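Local coordinates for protein putative TetR-family transcriptional regulator (Bordetella parapertussis 12822, PDB 3CCY) that probably binds DNA through an N-terminal helix-turn-helix to regulate, most likely repress, transcription, and pairs here as a two-fold symmetric dimer, at the interface of chains A and B. Numbering follows the deposited sequence. Chains: chain A/B, Putative TetR-family transcriptional regulator.

Contact 1: the interface of chains A and B. Residues chain A 188, 192, 197, 200-202; chain B 143, 146, 148-149, 155, 159.
The backbone carbonyl oxygen O of A:Leu200 is held by two hydrogen bonds, both from the guanidinium tip of B:Arg146, where the C-terminal tail of chain A meets chain B in what is probably the TetR-family dimer. NH2 of B:Arg146 comes in at 2.8 Å nearly along the C=O axis of A:Leu200, while its NH1 meets a lone pair in the carbonyl plane. The same NH1 makes a weak bond to A:Tyr197 O. B:Arg146, bent at chi2 and chi3, is set by B:Asp148 of its own chain: NE bonds OD1 at 2.8 Å and NH2 bonds OD2, both on syn lone pairs, which would fix the rotation of the guanidinium and keep its tip turned to the carbonyl. CG of B:Arg146 also packs 3.3 Å from CE1 of A:Tyr197, the two side chains sliding past each other in opposite directions. B:Met149, a selenomethionine, brings its methyl CE to the hydroxyl end of A:Tyr197, tip to tip.

A second grip is a side-on salt bridge. A:Arg188, CG anti to its backbone N (chi1 -171°), sends NE to B:Asp159 OD1 at 2.8 Å and NH2 to OD2, the guanidinium and carboxylate only 10° from coplanar. One guanidinium face carries CD1 of B:Leu155, the other CD2 of A:Leu200. Water 1 joins the phenol OH of A:Tyr197 to B:Asp159 OD2, 2.6 Å from the water. A:Ser202 OG donates to B:Asp148 O at 3.0 Å from above the carbonyl plane.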
# COMPACT_ATOMS: atom_id res chain seq x y z
N ARG A 188 -0.06 0.74 -19.20
CA ARG A 188 1.20 1.29 -18.71
C ARG A 188 1.87 0.39 -17.66
O ARG A 188 3.06 0.12 -17.75
CB ARG A 188 0.95 2.64 -18.03
CG ARG A 188 2.29 3.41 -17.67
CD ARG A 188 2.91 3.89 -18.94
NE ARG A 188 3.99 4.86 -18.75
CZ ARG A 188 4.54 5.54 -19.75
NH1 ARG A 188 4.08 5.34 -20.98
NH2 ARG A 188 5.52 6.38 -19.54
N LEU A 192 5.45 -1.47 -18.31
CA LEU A 192 6.55 -1.21 -17.38
C LEU A 192 7.03 -2.51 -16.73
O LEU A 192 8.24 -2.83 -16.75
CB LEU A 192 6.12 -0.21 -16.30
CG LEU A 192 5.92 1.27 -16.65
CD1 LEU A 192 5.03 1.95 -15.58
CD2 LEU A 192 7.27 2.00 -16.72
N TYR A 197 10.95 0.04 -17.65
CA TYR A 197 11.03 1.49 -17.81
C TYR A 197 12.00 1.94 -18.92
O TYR A 197 11.71 2.89 -19.69
CB TYR A 197 11.48 2.11 -16.49
CG TYR A 197 11.43 3.60 -16.50
CD1 TYR A 197 12.60 4.36 -16.49
CD2 TYR A 197 10.22 4.25 -16.53
CE1 TYR A 197 12.54 5.75 -16.51
CE2 TYR A 197 10.15 5.64 -16.56
CZ TYR A 197 11.30 6.38 -16.52
OH TYR A 197 11.20 7.79 -16.58
N LEU A 200 10.49 1.49 -22.61
CA LEU A 200 9.17 2.04 -22.84
C LEU A 200 9.34 3.09 -23.94
O LEU A 200 10.29 3.88 -23.92
CB LEU A 200 8.74 2.71 -21.55
CG LEU A 200 7.35 2.75 -20.91
CD1 LEU A 200 6.57 1.46 -20.98
CD2 LEU A 200 7.58 3.13 -19.48
N LEU A 201 8.44 3.08 -24.92
CA LEU A 201 8.48 4.10 -25.96
C LEU A 201 8.07 5.46 -25.42
O LEU A 201 7.11 5.58 -24.64
CB LEU A 201 7.62 3.71 -27.17
CG LEU A 201 8.38 3.20 -28.41
CD1 LEU A 201 9.51 2.19 -28.10
CD2 LEU A 201 7.40 2.59 -29.42
N SER A 202 8.83 6.47 -25.80
CA SER A 202 8.52 7.83 -25.38
C SER A 202 7.83 8.60 -26.49
O SER A 202 8.38 8.76 -27.58
CB SER A 202 9.79 8.55 -24.96
OG SER A 202 9.44 9.66 -24.15
N LEU B 143 13.91 10.10 -14.44
CA LEU B 143 14.03 10.91 -15.63
C LEU B 143 15.51 11.21 -16.00
O LEU B 143 15.77 11.58 -17.15
CB LEU B 143 13.25 12.22 -15.51
CG LEU B 143 11.74 12.04 -15.38
CD1 LEU B 143 11.12 13.34 -14.98
CD2 LEU B 143 11.08 11.53 -16.69
N ARG B 146 15.97 8.36 -18.21
CA ARG B 146 15.21 8.53 -19.46
C ARG B 146 14.91 10.02 -19.69
O ARG B 146 13.78 10.43 -19.51
CB ARG B 146 13.87 7.76 -19.39
CG ARG B 146 13.95 6.21 -19.48
CD ARG B 146 14.48 5.70 -20.84
NE ARG B 146 13.70 6.18 -22.01
CZ ARG B 146 12.69 5.52 -22.57
NH1 ARG B 146 12.28 4.36 -22.07
NH2 ARG B 146 12.07 6.01 -23.65
N ASP B 148 14.53 11.52 -22.29
CA ASP B 148 13.60 11.64 -23.40
C ASP B 148 12.14 11.60 -22.94
O ASP B 148 11.25 11.95 -23.69
CB ASP B 148 13.90 10.61 -24.50
CG ASP B 148 13.77 9.13 -24.00
OD1 ASP B 148 14.19 8.77 -22.87
OD2 ASP B 148 13.26 8.32 -24.78
N MSE B 149 11.91 11.17 -21.71
CA MSE B 149 10.56 11.06 -21.16
C MSE B 149 10.10 12.22 -20.25
O MSE B 149 8.97 12.25 -19.74
CB MSE B 149 10.43 9.69 -20.48
CG MSE B 149 10.40 8.58 -21.58
SE MSE B 149 9.30 7.16 -21.20
CE MSE B 149 10.30 6.77 -19.57
N LEU B 155 2.65 11.26 -17.27
CA LEU B 155 3.11 9.90 -17.24
C LEU B 155 4.36 9.73 -16.39
O LEU B 155 4.54 8.68 -15.81
CB LEU B 155 3.33 9.37 -18.68
CG LEU B 155 2.09 9.27 -19.60
CD1 LEU B 155 2.40 8.48 -20.89
CD2 LEU B 155 0.95 8.57 -18.85
N ASP B 159 4.55 6.91 -13.64
CA ASP B 159 5.60 5.88 -13.57
C ASP B 159 6.25 5.87 -12.18
O ASP B 159 6.56 4.80 -11.63
CB ASP B 159 6.68 6.10 -14.66
CG ASP B 159 6.12 5.94 -16.09
OD1 ASP B 159 5.07 5.30 -16.26
OD2 ASP B 159 6.73 6.44 -17.06
O HOH W 1 8.25 8.51 -17.10

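Contact 2: the interface of chains A and B. Residues chain A 192-193, 195-199; chain B 192-196, 199.
Where the two copies of helix 182-195 end, this TetR-family regulator meets its partner chain around the symmetry axis, and the side chains of A:Tyr197 and B:Phe193 lie alongside each other, pointing the same way. Both have CG anti to the backbone N (chi1 -173° in each). CE2 of B:Phe193 packs 3.7 Å from CB of A:Tyr197 and also lies near CG, where the phenol ring begins; the edge of that ring takes CD2 of A:Leu192 in plane. B:Leu194 crosses A:Tyr197 obliquely, its CD2 branch 4.1 Å from CB of the tyrosine. A:Leu198 also lies obliquely across B:Leu194, with CD1 3.9 Å from CB of B:Leu194, and the same methyl comes near the carboxylate OD1 of B:Asp195.

Backbone bonds fix this alignment. The amide N of A:Tyr197 donates to B:Phe193 O at 2.8 Å, almost straight at 178° and in the carbonyl plane. The next amide, N of A:Leu198, donates to B:Leu194 O at 2.9 Å on a lone pair. The start of the short 3-10 helix 197-199 of one chain thus takes up carbonyls from the last turn of the other's helix. Between them the two glycines meet backbone to backbone, CA of A:Gly196 and CA of B:Gly196 being 3.8 Å apart, with no side chain to hold the backbones off. A:Gly196 adopts a positive phi of 95°, turning the chain from helix 182-195 into the 3-10 turn.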
# COMPACT_ATOMS: atom_id res chain seq x y z
N LEU A 192 5.45 -1.47 -18.31
CA LEU A 192 6.55 -1.21 -17.38
C LEU A 192 7.03 -2.51 -16.73
O LEU A 192 8.24 -2.83 -16.75
CB LEU A 192 6.12 -0.21 -16.30
CG LEU A 192 5.92 1.27 -16.65
CD1 LEU A 192 5.03 1.95 -15.58
CD2 LEU A 192 7.27 2.00 -16.72
N PHE A 193 6.09 -3.25 -16.13
CA PHE A 193 6.42 -4.48 -15.38
C PHE A 193 7.05 -5.55 -16.30
O PHE A 193 8.06 -6.11 -15.96
CB PHE A 193 5.21 -5.09 -14.64
CG PHE A 193 5.60 -6.26 -13.74
CD1 PHE A 193 6.28 -6.03 -12.54
CD2 PHE A 193 5.36 -7.57 -14.12
CE1 PHE A 193 6.69 -7.10 -11.72
CE2 PHE A 193 5.77 -8.63 -13.30
CZ PHE A 193 6.43 -8.38 -12.11
N ASP A 195 8.20 -5.22 -19.69
CA ASP A 195 9.25 -4.83 -20.63
C ASP A 195 10.23 -3.77 -20.10
O ASP A 195 11.32 -3.56 -20.68
CB ASP A 195 8.62 -4.44 -21.98
CG ASP A 195 7.99 -5.65 -22.69
OD1 ASP A 195 8.75 -6.57 -23.09
OD2 ASP A 195 6.75 -5.73 -22.82
N GLY A 196 9.87 -3.13 -18.98
CA GLY A 196 10.84 -2.27 -18.31
C GLY A 196 10.76 -0.81 -18.67
O GLY A 196 10.54 -0.45 -19.81
N TYR A 197 10.95 0.04 -17.65
CA TYR A 197 11.03 1.49 -17.81
C TYR A 197 12.00 1.94 -18.92
O TYR A 197 11.71 2.89 -19.69
CB TYR A 197 11.48 2.11 -16.49
CG TYR A 197 11.43 3.60 -16.50
CD1 TYR A 197 12.60 4.36 -16.49
CD2 TYR A 197 10.22 4.25 -16.53
CE1 TYR A 197 12.54 5.75 -16.51
CE2 TYR A 197 10.15 5.64 -16.56
CZ TYR A 197 11.30 6.38 -16.52
OH TYR A 197 11.20 7.79 -16.58
N LEU A 198 13.15 1.27 -18.98
CA LEU A 198 14.19 1.61 -19.96
C LEU A 198 13.86 1.32 -21.45
O LEU A 198 14.52 1.86 -22.35
CB LEU A 198 15.52 1.00 -19.55
CG LEU A 198 16.14 1.42 -18.20
CD1 LEU A 198 17.48 0.68 -17.97
CD2 LEU A 198 16.37 2.96 -18.06
N ASN A 199 12.83 0.52 -21.71
CA ASN A 199 12.47 0.18 -23.10
C ASN A 199 11.10 0.76 -23.52
O ASN A 199 10.62 0.52 -24.63
CB ASN A 199 12.46 -1.34 -23.30
CG ASN A 199 13.68 -1.99 -22.74
OD1 ASN A 199 13.63 -2.70 -21.72
ND2 ASN A 199 14.81 -1.74 -23.36
N LEU B 192 13.60 -5.54 -12.31
CA LEU B 192 12.24 -5.70 -12.82
C LEU B 192 11.71 -4.38 -13.39
O LEU B 192 11.23 -4.33 -14.55
CB LEU B 192 11.30 -6.19 -11.71
CG LEU B 192 11.41 -7.64 -11.20
CD1 LEU B 192 10.76 -7.76 -9.80
CD2 LEU B 192 10.70 -8.61 -12.16
N PHE B 193 11.77 -3.32 -12.58
CA PHE B 193 11.22 -2.00 -12.97
C PHE B 193 11.93 -1.43 -14.21
O PHE B 193 11.28 -1.00 -15.13
CB PHE B 193 11.25 -0.96 -11.82
CG PHE B 193 10.52 0.33 -12.19
CD1 PHE B 193 9.13 0.37 -12.23
CD2 PHE B 193 11.22 1.47 -12.54
CE1 PHE B 193 8.44 1.54 -12.60
CE2 PHE B 193 10.54 2.64 -12.91
CZ PHE B 193 9.15 2.65 -12.94
N LEU B 194 13.27 -1.45 -14.22
CA LEU B 194 14.04 -0.87 -15.33
C LEU B 194 14.08 -1.74 -16.59
O LEU B 194 13.97 -1.23 -17.71
CB LEU B 194 15.49 -0.56 -14.89
CG LEU B 194 15.62 0.54 -13.83
CD1 LEU B 194 17.08 0.92 -13.70
CD2 LEU B 194 14.77 1.80 -14.11
N ASP B 195 14.26 -3.04 -16.42
CA ASP B 195 14.51 -3.91 -17.57
C ASP B 195 13.39 -4.91 -17.87
O ASP B 195 13.34 -5.51 -18.97
CB ASP B 195 15.89 -4.58 -17.42
CG ASP B 195 17.04 -3.55 -17.54
OD1 ASP B 195 17.22 -2.98 -18.65
OD2 ASP B 195 17.73 -3.28 -16.55
N GLY B 196 12.46 -5.08 -16.92
CA GLY B 196 11.26 -5.86 -17.23
C GLY B 196 11.32 -7.31 -16.83
O GLY B 196 12.34 -7.97 -16.97
N ASN B 199 12.73 -9.92 -19.38
CA ASN B 199 14.17 -9.98 -19.72
C ASN B 199 15.05 -10.37 -18.52
O ASN B 199 16.28 -10.41 -18.61
CB ASN B 199 14.65 -8.63 -20.27
CG ASN B 199 13.72 -8.08 -21.32
OD1 ASN B 199 13.01 -7.09 -21.10
ND2 ASN B 199 13.69 -8.74 -22.45

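Contact 3: the interface of chains A and B. Residues chain A 164-166, 169-170, 173; chain B 161-162, 164-166, 168-169.
The indole of A:Trp173 carries CB of B:Met161, a selenomethionine, over the centre of one face, and A:Thr170 O toward the rim of the other. This lies in the TetR-family C-terminal region, where helix 153-168 of each chain meets its counterpart. CB of B:Met161 is 3.4 Å from the centroid of the five-membered ring of A:Trp173, a CH-pi contact that extends over the six-membered ring too. The two side chains slide past each other in opposite directions, and B:Met161, bent at chi2 and chi3, brings its methyl CE back to CB of A:Trp173. The tryptophan stands in the crowded position, CG between backbone N and carbonyl carbon (chi1 65°). At its edge, water 2 lies in plane, 2.8 Å from NE1 of A:Trp173. The same water reaches A:Met166 O at 2.7 Å and B:Met161 O, bridging the chains where no direct polar bond crosses.

A:Trp169, with water 2 also in plane at its edge, has CB of B:Asn168 on one face, 3.8 Å from the centroid of its six-membered ring and offset toward the rim. The amide of B:Asn168 stands nearly upright on the indole, the planes 80° apart. With CG anti to the backbone N (chi1 -165°), A:Trp169 lays its CB 3.3 Å from CA of B:Gly165, and B:Trp169 repeats this on A:Gly165. On the two-fold axis the selenomethionines A:Met166 and B:Met166 run alongside each other, their CG atoms tightly packed at 3.4 Å.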
# COMPACT_ATOMS: atom_id res chain seq x y z
N PHE A 164 1.84 -6.74 -7.31
CA PHE A 164 0.68 -6.30 -6.49
C PHE A 164 0.81 -4.93 -5.85
O PHE A 164 -0.14 -4.16 -5.81
CB PHE A 164 0.27 -7.35 -5.46
CG PHE A 164 -0.71 -8.35 -6.02
CD1 PHE A 164 -2.00 -7.95 -6.39
CD2 PHE A 164 -0.33 -9.67 -6.24
CE1 PHE A 164 -2.92 -8.86 -6.95
CE2 PHE A 164 -1.25 -10.59 -6.81
CZ PHE A 164 -2.53 -10.18 -7.15
N GLY A 165 1.97 -4.65 -5.31
CA GLY A 165 2.32 -3.31 -4.81
C GLY A 165 2.04 -2.20 -5.80
O GLY A 165 1.45 -1.19 -5.41
N MSE A 166 2.49 -2.34 -7.05
CA MSE A 166 2.20 -1.31 -8.07
C MSE A 166 0.74 -1.00 -8.18
O MSE A 166 0.36 0.17 -8.25
CB MSE A 166 2.59 -1.75 -9.48
CG MSE A 166 4.02 -1.99 -9.68
SE MSE A 166 4.26 -2.30 -11.64
CE MSE A 166 5.25 -3.80 -11.55
N TRP A 169 -1.21 -0.10 -4.44
CA TRP A 169 -0.87 1.24 -3.91
C TRP A 169 -1.64 2.38 -4.56
O TRP A 169 -1.63 3.50 -4.05
CB TRP A 169 0.65 1.52 -4.04
CG TRP A 169 1.18 2.67 -3.23
CD1 TRP A 169 1.77 3.83 -3.69
CD2 TRP A 169 1.13 2.78 -1.82
NE1 TRP A 169 2.11 4.63 -2.64
CE2 TRP A 169 1.73 4.00 -1.48
CE3 TRP A 169 0.65 1.94 -0.81
CZ2 TRP A 169 1.86 4.42 -0.15
CZ3 TRP A 169 0.80 2.36 0.51
CH2 TRP A 169 1.38 3.58 0.82
N THR A 170 -2.31 2.09 -5.68
CA THR A 170 -3.03 3.11 -6.46
C THR A 170 -4.07 3.89 -5.66
O THR A 170 -4.30 5.06 -5.90
CB THR A 170 -3.68 2.53 -7.75
OG1 THR A 170 -4.47 1.37 -7.44
CG2 THR A 170 -2.54 2.13 -8.77
N TRP A 173 -3.05 7.40 -4.47
CA TRP A 173 -2.60 8.50 -5.36
C TRP A 173 -3.44 8.66 -6.63
O TRP A 173 -3.56 9.77 -7.18
CB TRP A 173 -1.13 8.30 -5.75
CG TRP A 173 -0.81 7.06 -6.61
CD1 TRP A 173 -0.40 5.80 -6.17
CD2 TRP A 173 -0.83 6.98 -8.04
NE1 TRP A 173 -0.19 4.96 -7.25
CE2 TRP A 173 -0.43 5.66 -8.41
CE3 TRP A 173 -1.15 7.91 -9.07
CZ2 TRP A 173 -0.36 5.25 -9.73
CZ3 TRP A 173 -1.08 7.49 -10.39
CH2 TRP A 173 -0.67 6.17 -10.70
N MSE B 161 4.85 6.83 -9.27
CA MSE B 161 3.95 6.32 -8.25
C MSE B 161 3.75 4.79 -8.41
O MSE B 161 3.51 4.10 -7.44
CB MSE B 161 2.60 7.08 -8.29
CG MSE B 161 2.70 8.57 -8.00
SE MSE B 161 3.80 8.93 -6.43
CE MSE B 161 2.48 8.36 -5.15
N LEU B 162 3.89 4.26 -9.63
CA LEU B 162 3.82 2.81 -9.81
C LEU B 162 5.04 2.16 -9.17
O LEU B 162 4.92 1.16 -8.46
CB LEU B 162 3.72 2.43 -11.27
CG LEU B 162 2.34 2.75 -11.89
CD1 LEU B 162 2.38 2.68 -13.42
CD2 LEU B 162 1.17 1.83 -11.30
N PHE B 164 6.81 3.57 -6.58
CA PHE B 164 6.55 3.65 -5.12
C PHE B 164 5.66 2.55 -4.54
O PHE B 164 5.91 2.03 -3.46
CB PHE B 164 6.05 5.03 -4.69
CG PHE B 164 7.18 5.97 -4.38
CD1 PHE B 164 8.02 5.73 -3.29
CD2 PHE B 164 7.46 7.05 -5.22
CE1 PHE B 164 9.11 6.59 -3.00
CE2 PHE B 164 8.56 7.90 -4.94
CZ PHE B 164 9.36 7.67 -3.84
N GLY B 165 4.60 2.23 -5.25
CA GLY B 165 3.74 1.08 -4.93
C GLY B 165 4.50 -0.21 -4.72
O GLY B 165 4.24 -0.91 -3.74
N MSE B 166 5.40 -0.57 -5.64
CA MSE B 166 6.22 -1.79 -5.46
C MSE B 166 6.93 -1.82 -4.14
O MSE B 166 6.93 -2.86 -3.47
CB MSE B 166 7.35 -1.90 -6.49
CG MSE B 166 6.91 -2.03 -7.87
SE MSE B 166 8.55 -2.41 -8.95
CE MSE B 166 8.31 -1.18 -10.24
N ASN B 168 6.59 0.53 -1.41
CA ASN B 168 5.78 0.90 -0.23
C ASN B 168 4.84 -0.22 0.21
O ASN B 168 4.49 -0.29 1.40
CB ASN B 168 4.96 2.19 -0.46
CG ASN B 168 5.83 3.44 -0.51
OD1 ASN B 168 7.03 3.36 -0.30
ND2 ASN B 168 5.24 4.59 -0.81
N TRP B 169 4.41 -1.08 -0.72
CA TRP B 169 3.54 -2.22 -0.37
C TRP B 169 4.23 -3.33 0.40
O TRP B 169 3.56 -4.21 0.95
CB TRP B 169 2.89 -2.82 -1.65
CG TRP B 169 1.72 -3.73 -1.43
CD1 TRP B 169 1.62 -5.07 -1.75
CD2 TRP B 169 0.50 -3.38 -0.81
NE1 TRP B 169 0.39 -5.54 -1.38
CE2 TRP B 169 -0.32 -4.52 -0.80
CE3 TRP B 169 0.02 -2.19 -0.26
CZ2 TRP B 169 -1.60 -4.52 -0.27
CZ3 TRP B 169 -1.28 -2.18 0.26
CH2 TRP B 169 -2.06 -3.34 0.26
O HOH W 2 1.22 2.56 -7.29

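Contact 4: the interface of chains A and B. Residues chain A 173, 180, 185, 188-189, 192; chain B 155, 157-158, 162.
Tight packing gathers round the branched tip of B:Leu162, which packs against A:Thr189 and A:Leu192 of helix 182-195 of the other chain, in what is probably the helical dimer core of this TetR-family regulator. Its CD1 presses on CD1 of A:Leu192 at 3.5 Å, closer than usual for two methyls. The CD2 branch meets the hydroxyl OG1 of A:Thr189 at 3.5 Å, the two side chains crossing at about a right angle. That hydroxyl is satisfied within its own chain: OG1 of A:Thr189 donates to A:Leu185 O at 2.7 Å from above the carbonyl plane, and it has no bonding partner across. A:Leu185, CG anti to the backbone N (chi1 175°), crosses B:Val158 obliquely, its CD1 3.6 Å from CG1 of the valine.

Toward the loop residues A:Trp173 and A:Val180 the fit is looser. CH2 of A:Trp173 lies 4.1 Å from CG1 of B:Val158, at about a right angle to it, and B:His157 slides past the indole antiparallel, its NE2 approaching CE3 without a bond. On the other branch of B:Val158, CG2 meets CG2 of A:Val180 tip to tip at 3.9 Å.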
# COMPACT_ATOMS: atom_id res chain seq x y z
N TRP A 173 -3.05 7.40 -4.47
CA TRP A 173 -2.60 8.50 -5.36
C TRP A 173 -3.44 8.66 -6.63
O TRP A 173 -3.56 9.77 -7.18
CB TRP A 173 -1.13 8.30 -5.75
CG TRP A 173 -0.81 7.06 -6.61
CD1 TRP A 173 -0.40 5.80 -6.17
CD2 TRP A 173 -0.83 6.98 -8.04
NE1 TRP A 173 -0.19 4.96 -7.25
CE2 TRP A 173 -0.43 5.66 -8.41
CE3 TRP A 173 -1.15 7.91 -9.07
CZ2 TRP A 173 -0.36 5.25 -9.73
CZ3 TRP A 173 -1.08 7.49 -10.39
CH2 TRP A 173 -0.67 6.17 -10.70
N VAL A 180 -5.46 10.07 -17.02
CA VAL A 180 -5.13 8.67 -17.28
C VAL A 180 -6.28 7.71 -16.86
O VAL A 180 -6.60 7.61 -15.68
CB VAL A 180 -3.82 8.26 -16.53
CG1 VAL A 180 -3.37 6.82 -16.97
CG2 VAL A 180 -2.72 9.30 -16.80
N LEU A 185 -3.94 3.17 -17.47
CA LEU A 185 -3.04 2.89 -16.34
C LEU A 185 -2.61 1.40 -16.36
O LEU A 185 -1.43 1.07 -16.10
CB LEU A 185 -3.71 3.28 -15.00
CG LEU A 185 -2.91 2.92 -13.75
CD1 LEU A 185 -1.58 3.68 -13.75
CD2 LEU A 185 -3.71 3.26 -12.45
N ARG A 188 -0.06 0.74 -19.20
CA ARG A 188 1.20 1.29 -18.71
C ARG A 188 1.87 0.39 -17.66
O ARG A 188 3.06 0.12 -17.75
CB ARG A 188 0.95 2.64 -18.03
CG ARG A 188 2.29 3.41 -17.67
CD ARG A 188 2.91 3.89 -18.94
NE ARG A 188 3.99 4.86 -18.75
CZ ARG A 188 4.54 5.54 -19.75
NH1 ARG A 188 4.08 5.34 -20.98
NH2 ARG A 188 5.52 6.38 -19.54
N THR A 189 1.12 0.02 -16.62
CA THR A 189 1.58 -0.92 -15.57
C THR A 189 2.17 -2.23 -16.16
O THR A 189 3.27 -2.67 -15.80
CB THR A 189 0.42 -1.25 -14.63
OG1 THR A 189 -0.04 -0.02 -14.04
CG2 THR A 189 0.84 -2.24 -13.52
N LEU A 192 5.45 -1.47 -18.31
CA LEU A 192 6.55 -1.21 -17.38
C LEU A 192 7.03 -2.51 -16.73
O LEU A 192 8.24 -2.83 -16.75
CB LEU A 192 6.12 -0.21 -16.30
CG LEU A 192 5.92 1.27 -16.65
CD1 LEU A 192 5.03 1.95 -15.58
CD2 LEU A 192 7.27 2.00 -16.72
N LEU B 155 2.65 11.26 -17.27
CA LEU B 155 3.11 9.90 -17.24
C LEU B 155 4.36 9.73 -16.39
O LEU B 155 4.54 8.68 -15.81
CB LEU B 155 3.33 9.37 -18.68
CG LEU B 155 2.09 9.27 -19.60
CD1 LEU B 155 2.40 8.48 -20.89
CD2 LEU B 155 0.95 8.57 -18.85
N HIS B 157 4.79 11.23 -13.46
CA HIS B 157 4.15 11.01 -12.17
C HIS B 157 3.52 9.60 -12.04
O HIS B 157 3.75 8.94 -11.03
CB HIS B 157 3.14 12.12 -11.88
CG HIS B 157 2.33 11.91 -10.64
ND1 HIS B 157 2.87 12.00 -9.37
CD2 HIS B 157 1.01 11.62 -10.47
CE1 HIS B 157 1.91 11.78 -8.48
NE2 HIS B 157 0.78 11.53 -9.13
N VAL B 158 2.75 9.15 -13.02
CA VAL B 158 2.29 7.74 -13.07
C VAL B 158 3.45 6.76 -12.90
O VAL B 158 3.36 5.88 -12.05
CB VAL B 158 1.48 7.40 -14.37
CG1 VAL B 158 1.09 5.94 -14.36
CG2 VAL B 158 0.21 8.25 -14.42
N LEU B 162 3.89 4.26 -9.63
CA LEU B 162 3.82 2.81 -9.81
C LEU B 162 5.04 2.16 -9.17
O LEU B 162 4.92 1.16 -8.46
CB LEU B 162 3.72 2.43 -11.27
CG LEU B 162 2.34 2.75 -11.89
CD1 LEU B 162 2.38 2.68 -13.42
CD2 LEU B 162 1.17 1.83 -11.30

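The four contacts form one continuous, two-fold repeated surface. Contact 1 lies about 10 Å from both contact 2 and contact 4 between C-alpha centres, sharing A:Tyr197 with contact 2, A:Arg188 and B:Leu155 with contact 4, and A:Leu192 with both. Contact 4 is about 10 Å from contact 3, joined through A:Trp173 and B:Leu162. Contacts 1 and 3 stand farthest apart, about 17 Å. Helix 153-168 serves contacts 1, 3 and 4, and helix 182-195 contacts 1, 2 and 4, apolar at contacts 3 and 4 and mainly polar at contact 1, as expected for a TetR-type dimer that would set the spacing of its DNA-binding domains.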